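Okadaic acid binding protein 2-alpha (Halichondria okadai, PDB 4WRI) binds the polyether cytotoxin okadaic acid in a deep internal pocket and is implicated in accumulation of the toxin by its sponge. Local coordinates at the okadaic acid site. Residues are numbered along the deposited sequence; one frame, centred on the assembly and turned at random.

The okadaic acid site. Residues 24, 46, 60, 63, 67, 106, 109-110, 112-114, 117, 130, 133-134, 143, 148-149, 152, 165, 169, 173, 186-187. With OKA (okadaic acid), chain B.
Hydroxyl O11 on C27 of okadaic acid is the best-held polar atom, gripped three ways: by Ser110 OG at 2.9 Å, by water 2, which also bonds the Ser110 backbone carbonyl, and by water 3, which also bonds Thr165 OG1. Ser110 is itself positioned from behind: the Gln169 side chain, with CG anti to the backbone N (chi1 178°) and extended beyond CG, reaches alongside the toxin and points NE2 at the serine OG, 2.8 Å away, almost straight and in the amide plane. The Ser110 OG also bonds Leu106 O from above the carbonyl plane.

Carboxyl oxygen O2 takes a salt bridge from Arg46, whose chain runs extended from CG so that NE meets O2 edge-on in the guanidinium plane, at 2.8 Å and 158° at H. Water 1 lies 2.6 Å from O2 and also bonds Trp24 NE1 and Arg46 NH2, so the acid bonds the Arg46 guanidinium directly and Trp24 through water, which would favour its ionised form. Arg187, bent at chi3 (74°), brings its guanidinium tip in plane to the ether oxygen O8, NH1 to O8 being 2.9 Å and nearly linear.

The rest of the toxin is packed by carbon contacts. Methyl C42 sits over the His67 face, 3.7 Å from the ring centroid, while Trp24 CZ3 lies at that ring's edge. The Phe113 ring, with CG anti to the backbone N, turns one face to the exocyclic carbon C41. Around the terminal spiroketal, Met152 CE approaches C36 at 3.7 Å and Val186 CG2 touches C40. Protein hides 894 of the toxin's 942 Å², so this pocket engulfs okadaic acid almost completely, consistent with sequestering the toxin for accumulation.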
loop_
_atom_site.group_PDB
_atom_site.type_symbol
_atom_site.label_atom_id
_atom_site.label_comp_id
_atom_site.label_asym_id
_atom_site.label_seq_id
_atom_site.Cartn_x
_atom_site.Cartn_y
_atom_site.Cartn_z
ATOM N N TRP A 24 8.431 -4.515 -2.934
ATOM C CA TRP A 24 8.333 -5.964 -2.829
ATOM C C TRP A 24 9.379 -6.624 -3.711
ATOM O O TRP A 24 10.023 -7.586 -3.317
ATOM C CB TRP A 24 6.953 -6.448 -3.246
ATOM C CG TRP A 24 5.808 -5.826 -2.494
ATOM C CD1 TRP A 24 5.826 -5.277 -1.232
ATOM C CD2 TRP A 24 4.462 -5.729 -2.955
ATOM N NE1 TRP A 24 4.564 -4.843 -0.897
ATOM C CE2 TRP A 24 3.714 -5.083 -1.947
ATOM C CE3 TRP A 24 3.820 -6.088 -4.146
ATOM C CZ2 TRP A 24 2.346 -4.817 -2.078
ATOM C CZ3 TRP A 24 2.452 -5.827 -4.261
ATOM C CH2 TRP A 24 1.743 -5.187 -3.252
ATOM N N ARG A 46 8.866 -6.759 8.580
ATOM C CA ARG A 46 7.820 -5.837 9.009
ATOM C C ARG A 46 7.739 -5.711 10.527
ATOM O O ARG A 46 7.474 -4.624 11.048
ATOM C CB ARG A 46 6.471 -6.242 8.409
ATOM C CG ARG A 46 6.430 -5.869 6.933
ATOM C CD ARG A 46 5.382 -6.602 6.121
ATOM N NE ARG A 46 5.380 -6.042 4.753
ATOM C CZ ARG A 46 6.295 -6.321 3.839
ATOM N NH1 ARG A 46 7.279 -7.168 4.104
ATOM N NH2 ARG A 46 6.238 -5.744 2.639
ATOM N N MET A 60 0.245 -12.345 11.395
ATOM C CA MET A 60 0.997 -11.837 10.247
ATOM C C MET A 60 1.183 -12.856 9.137
ATOM O O MET A 60 1.114 -12.507 7.951
ATOM C CB MET A 60 2.352 -11.306 10.678
ATOM C CG MET A 60 2.231 -10.093 11.562
ATOM S SD MET A 60 1.982 -8.592 10.610
ATOM C CE MET A 60 3.661 -8.290 10.036
ATOM N N ARG A 63 -1.848 -12.814 7.147
ATOM C CA ARG A 63 -1.918 -11.576 6.372
ATOM C C ARG A 63 -1.027 -11.652 5.143
ATOM O O ARG A 63 -1.436 -11.204 4.061
ATOM C CB ARG A 63 -1.545 -10.376 7.233
ATOM C CG ARG A 63 -2.581 -10.042 8.289
ATOM C CD ARG A 63 -2.000 -9.082 9.321
ATOM N NE ARG A 63 -2.947 -8.771 10.394
ATOM C CZ ARG A 63 -2.605 -8.256 11.575
ATOM N NH1 ARG A 63 -1.331 -8.007 11.857
ATOM N NH2 ARG A 63 -3.538 -8.001 12.480
ATOM N N HIS A 67 -2.473 -11.742 1.387
ATOM C CA HIS A 67 -2.001 -10.718 0.463
ATOM C C HIS A 67 -1.585 -11.366 -0.861
ATOM O O HIS A 67 -1.945 -10.878 -1.938
ATOM C CB HIS A 67 -0.835 -9.949 1.057
ATOM C CG HIS A 67 -0.206 -8.983 0.102
ATOM N ND1 HIS A 67 -0.845 -7.834 -0.314
ATOM C CD2 HIS A 67 0.979 -9.022 -0.553
ATOM C CE1 HIS A 67 -0.060 -7.193 -1.166
ATOM N NE2 HIS A 67 1.054 -7.888 -1.323
ATOM N N LEU A 106 -9.183 -2.620 1.077
ATOM C CA LEU A 106 -8.160 -1.650 1.474
ATOM C C LEU A 106 -8.424 -1.205 2.900
ATOM O O LEU A 106 -7.485 -1.073 3.682
ATOM C CB LEU A 106 -8.165 -0.406 0.581
ATOM C CG LEU A 106 -7.536 -0.490 -0.794
ATOM C CD1 LEU A 106 -7.632 0.873 -1.436
ATOM C CD2 LEU A 106 -6.086 -0.964 -0.712
ATOM N N SER A 109 -7.459 -3.995 5.468
ATOM C CA SER A 109 -6.008 -4.072 5.607
ATOM C C SER A 109 -5.477 -2.871 6.386
ATOM O O SER A 109 -4.638 -3.004 7.266
ATOM C CB SER A 109 -5.329 -4.124 4.244
ATOM O OG SER A 109 -5.692 -5.310 3.559
ATOM N N SER A 110 -5.981 -1.690 6.056
ATOM C CA SER A 110 -5.483 -0.482 6.713
ATOM C C SER A 110 -5.797 -0.506 8.215
ATOM O O SER A 110 -5.003 -0.038 9.037
ATOM C CB SER A 110 -6.059 0.752 6.047
ATOM O OG SER A 110 -5.467 0.940 4.768
ATOM N N THR A 112 -5.706 -3.040 10.150
ATOM C CA THR A 112 -4.675 -3.804 10.853
ATOM C C THR A 112 -3.466 -2.952 11.227
ATOM O O THR A 112 -2.903 -3.110 12.309
ATOM C CB THR A 112 -4.237 -5.085 10.106
ATOM O OG1 THR A 112 -3.552 -4.735 8.902
ATOM C CG2 THR A 112 -5.445 -5.918 9.790
ATOM N N PHE A 113 -3.097 -2.010 10.366
ATOM C CA PHE A 113 -1.984 -1.138 10.673
ATOM C C PHE A 113 -2.403 -0.090 11.692
ATOM O O PHE A 113 -1.682 0.177 12.655
ATOM C CB PHE A 113 -1.480 -0.440 9.397
ATOM C CG PHE A 113 -0.229 0.361 9.609
ATOM C CD1 PHE A 113 1.003 -0.270 9.673
ATOM C CD2 PHE A 113 -0.268 1.737 9.753
ATOM C CE1 PHE A 113 2.173 0.452 9.858
ATOM C CE2 PHE A 113 0.900 2.454 9.950
ATOM C CZ PHE A 113 2.118 1.801 9.998
ATOM N N TRP A 114 -3.570 0.501 11.463
ATOM C CA TRP A 114 -4.059 1.608 12.277
ATOM C C TRP A 114 -4.232 1.190 13.735
ATOM O O TRP A 114 -3.979 1.986 14.644
ATOM C CB TRP A 114 -5.363 2.183 11.703
ATOM C CG TRP A 114 -5.746 3.426 12.390
ATOM C CD1 TRP A 114 -6.511 3.533 13.517
ATOM C CD2 TRP A 114 -5.325 4.752 12.060
ATOM N NE1 TRP A 114 -6.612 4.849 13.893
ATOM C CE2 TRP A 114 -5.876 5.617 13.029
ATOM C CE3 TRP A 114 -4.536 5.296 11.038
ATOM C CZ2 TRP A 114 -5.682 6.998 12.996
ATOM C CZ3 TRP A 114 -4.342 6.664 11.009
ATOM C CH2 TRP A 114 -4.912 7.501 11.987
ATOM N N ILE A 117 -0.992 1.494 15.745
ATOM C CA ILE A 117 -0.466 2.825 16.015
ATOM C C ILE A 117 -1.452 3.667 16.810
ATOM O O ILE A 117 -1.109 4.734 17.321
ATOM C CB ILE A 117 -0.095 3.559 14.715
ATOM C CG1 ILE A 117 -1.364 3.759 13.876
ATOM C CG2 ILE A 117 0.998 2.777 13.974
ATOM C CD1 ILE A 117 -1.201 4.412 12.538
ATOM N N ALA A 130 1.859 11.517 12.330
ATOM C CA ALA A 130 1.552 11.004 10.984
ATOM C C ALA A 130 2.713 11.202 10.026
ATOM O O ALA A 130 2.966 10.348 9.162
ATOM C CB ALA A 130 0.305 11.658 10.426
ATOM N N LEU A 133 5.465 8.678 11.040
ATOM C CA LEU A 133 5.033 7.332 10.672
ATOM C C LEU A 133 5.003 7.162 9.154
ATOM O O LEU A 133 5.416 6.119 8.629
ATOM C CB LEU A 133 3.662 7.079 11.249
ATOM C CG LEU A 133 3.165 5.643 11.313
ATOM C CD1 LEU A 133 4.109 4.778 12.132
ATOM C CD2 LEU A 133 1.818 5.685 11.963
ATOM N N GLY A 134 4.545 8.188 8.435
ATOM C CA GLY A 134 4.531 8.134 6.981
ATOM C C GLY A 134 5.908 7.977 6.381
ATOM O O GLY A 134 6.085 7.256 5.400
ATOM N N LEU A 143 8.841 12.955 2.408
ATOM C CA LEU A 143 7.388 12.858 2.354
ATOM C C LEU A 143 6.651 14.143 2.740
ATOM O O LEU A 143 5.623 14.444 2.150
ATOM C CB LEU A 143 6.908 11.690 3.222
ATOM C CG LEU A 143 5.453 11.308 2.985
ATOM C CD1 LEU A 143 5.242 10.678 1.634
ATOM C CD2 LEU A 143 5.016 10.319 4.071
ATOM N N ILE A 148 1.209 16.138 1.244
ATOM C CA ILE A 148 0.123 15.219 1.574
ATOM C C ILE A 148 -0.516 15.488 2.953
ATOM O O ILE A 148 -1.722 15.318 3.116
ATOM C CB ILE A 148 0.543 13.754 1.387
ATOM C CG1 ILE A 148 -0.698 12.860 1.347
ATOM C CG2 ILE A 148 1.546 13.346 2.447
ATOM C CD1 ILE A 148 -0.398 11.420 0.928
ATOM N N PHE A 149 0.257 15.976 3.914
ATOM C CA PHE A 149 -0.310 16.236 5.230
ATOM C C PHE A 149 -1.217 17.456 5.248
ATOM O O PHE A 149 -2.224 17.470 5.952
ATOM C CB PHE A 149 0.794 16.270 6.286
ATOM C CG PHE A 149 1.525 14.975 6.355
ATOM C CD1 PHE A 149 0.947 13.900 7.009
ATOM C CD2 PHE A 149 2.718 14.789 5.684
ATOM C CE1 PHE A 149 1.570 12.669 7.015
ATOM C CE2 PHE A 149 3.361 13.563 5.704
ATOM C CZ PHE A 149 2.785 12.491 6.372
ATOM N N MET A 152 -4.512 16.264 3.402
ATOM C CA MET A 152 -5.357 15.457 4.272
ATOM C C MET A 152 -6.043 16.302 5.341
ATOM O O MET A 152 -7.247 16.195 5.539
ATOM C CB MET A 152 -4.555 14.337 4.936
ATOM C CG MET A 152 -4.201 13.215 3.983
ATOM S SD MET A 152 -3.510 11.821 4.908
ATOM C CE MET A 152 -1.984 12.577 5.450
ATOM N N THR A 165 -6.546 9.082 5.865
ATOM C CA THR A 165 -5.560 8.221 5.218
ATOM C C THR A 165 -6.230 7.271 4.232
ATOM O O THR A 165 -5.670 6.978 3.183
ATOM C CB THR A 165 -4.677 7.464 6.232
ATOM O OG1 THR A 165 -5.416 6.404 6.864
ATOM C CG2 THR A 165 -4.123 8.421 7.293
ATOM N N GLN A 169 -5.409 7.073 0.206
ATOM C CA GLN A 169 -5.028 5.785 -0.337
ATOM C C GLN A 169 -5.980 5.315 -1.447
ATOM O O GLN A 169 -5.544 4.709 -2.453
ATOM C CB GLN A 169 -4.975 4.789 0.808
ATOM C CG GLN A 169 -4.645 3.401 0.402
ATOM C CD GLN A 169 -4.524 2.557 1.632
ATOM O OE1 GLN A 169 -3.410 2.331 2.114
ATOM N NE2 GLN A 169 -5.669 2.145 2.201
ATOM N N PHE A 173 -4.970 4.423 -5.337
ATOM C CA PHE A 173 -5.196 3.133 -5.989
ATOM C C PHE A 173 -6.162 3.188 -7.161
ATOM O O PHE A 173 -6.190 2.267 -7.959
ATOM C CB PHE A 173 -5.639 2.052 -4.987
ATOM C CG PHE A 173 -4.486 1.319 -4.352
ATOM C CD1 PHE A 173 -3.861 0.271 -5.022
ATOM C CD2 PHE A 173 -4.027 1.685 -3.098
ATOM C CE1 PHE A 173 -2.786 -0.406 -4.441
ATOM C CE2 PHE A 173 -2.939 1.021 -2.518
ATOM C CZ PHE A 173 -2.323 -0.015 -3.199
ATOM N N VAL A 186 0.965 9.021 -1.435
ATOM C CA VAL A 186 0.628 8.319 -0.195
ATOM C C VAL A 186 1.572 7.147 0.062
ATOM O O VAL A 186 1.752 6.758 1.209
ATOM C CB VAL A 186 -0.846 7.869 -0.209
ATOM C CG1 VAL A 186 -1.016 6.654 -1.101
ATOM C CG2 VAL A 186 -1.336 7.577 1.220
ATOM N N ARG A 187 2.211 6.616 -0.975
ATOM C CA ARG A 187 3.223 5.572 -0.818
ATOM C C ARG A 187 4.638 6.091 -1.052
ATOM O O ARG A 187 5.584 5.316 -1.240
ATOM C CB ARG A 187 2.916 4.370 -1.719
ATOM C CG ARG A 187 1.522 3.814 -1.469
ATOM C CD ARG A 187 1.285 2.499 -2.154
ATOM N NE ARG A 187 1.952 1.353 -1.538
ATOM C CZ ARG A 187 1.407 0.615 -0.579
ATOM N NH1 ARG A 187 0.231 0.957 -0.067
ATOM N NH2 ARG A 187 2.069 -0.459 -0.152
HETATM C C1 OKA B . 3.252 -2.903 4.686
HETATM C C2 OKA B . 3.085 -2.937 6.224
HETATM C C3 OKA B . 1.610 -2.775 6.588
HETATM C C4 OKA B . 0.696 -3.859 5.974
HETATM C C5 OKA B . -0.755 -3.542 6.308
HETATM C C6 OKA B . -1.668 -4.700 5.901
HETATM C C7 OKA B . -1.147 -6.028 6.501
HETATM C C8 OKA B . 0.303 -6.214 6.088
HETATM C C9 OKA B . 0.891 -7.408 6.785
HETATM C C10 OKA B . 1.628 -8.300 6.099
HETATM C C11 OKA B . 1.856 -8.211 4.623
HETATM C C12 OKA B . 1.517 -6.767 4.157
HETATM C C13 OKA B . 1.354 -6.724 2.629
HETATM C C14 OKA B . 1.071 -5.264 2.198
HETATM C C15 OKA B . -0.107 -4.966 1.651
HETATM C C16 OKA B . -0.348 -3.527 1.286
HETATM C C17 OKA B . -0.843 -3.263 -0.161
HETATM C C18 OKA B . -1.906 -2.160 -0.007
HETATM C C19 OKA B . -1.994 -1.955 1.540
HETATM C C20 OKA B . -3.347 -1.599 1.995
HETATM C C21 OKA B . -3.309 -1.374 3.531
HETATM C C22 OKA B . -2.271 -0.288 3.802
HETATM C C23 OKA B . -0.914 -0.735 3.234
HETATM C C24 OKA B . 0.137 0.402 3.462
HETATM C C25 OKA B . 0.099 0.676 4.948
HETATM C C26 OKA B . -1.236 0.918 5.557
HETATM C C27 OKA B . -1.778 2.320 5.201
HETATM C C28 OKA B . -0.892 3.374 5.883
HETATM C C29 OKA B . -1.411 4.817 5.779
HETATM C C30 OKA B . -0.311 5.720 6.413
HETATM C C31 OKA B . -0.089 5.559 7.898
HETATM C C32 OKA B . 0.877 6.611 8.446
HETATM C C33 OKA B . 0.613 8.022 7.935
HETATM C C34 OKA B . 0.291 7.978 6.433
HETATM C C35 OKA B . -0.284 9.385 6.041
HETATM C C36 OKA B . -0.340 9.446 4.519
HETATM C C37 OKA B . 1.033 9.171 3.978
HETATM C C38 OKA B . 1.572 7.833 4.414
HETATM C C39 OKA B . -1.396 5.578 8.690
HETATM C C40 OKA B . -1.556 5.198 4.298
HETATM C C41 OKA B . 1.166 0.707 5.698
HETATM C C42 OKA B . 2.637 -7.149 1.939
HETATM C C43 OKA B . 2.192 -9.442 6.901
HETATM C C44 OKA B . 3.917 -1.832 6.857
HETATM O O1 OKA B . 2.765 -1.918 4.129
HETATM O O2 OKA B . 3.832 -3.833 4.119
HETATM O O3 OKA B . 3.552 -4.187 6.717
HETATM O O4 OKA B . 1.078 -5.120 6.541
HETATM O O5 OKA B . -1.992 -7.111 6.036
HETATM O O6 OKA B . 0.332 -6.346 4.667
HETATM O O7 OKA B . -1.440 -3.135 2.062
HETATM O O8 OKA B . -1.039 -0.901 1.830
HETATM O O9 OKA B . -2.194 -0.096 5.217
HETATM O O10 OKA B . 1.365 0.003 2.983
HETATM O O11 OKA B . -3.100 2.410 5.710
HETATM O O12 OKA B . -0.703 7.090 6.105
HETATM O O13 OKA B . 1.564 7.753 5.883
HETATM O O HOH W 1 4.515 -3.526 1.630
HETATM O O HOH W 2 -3.694 2.549 8.487
HETATM O O HOH W 3 -4.980 4.402 4.968
#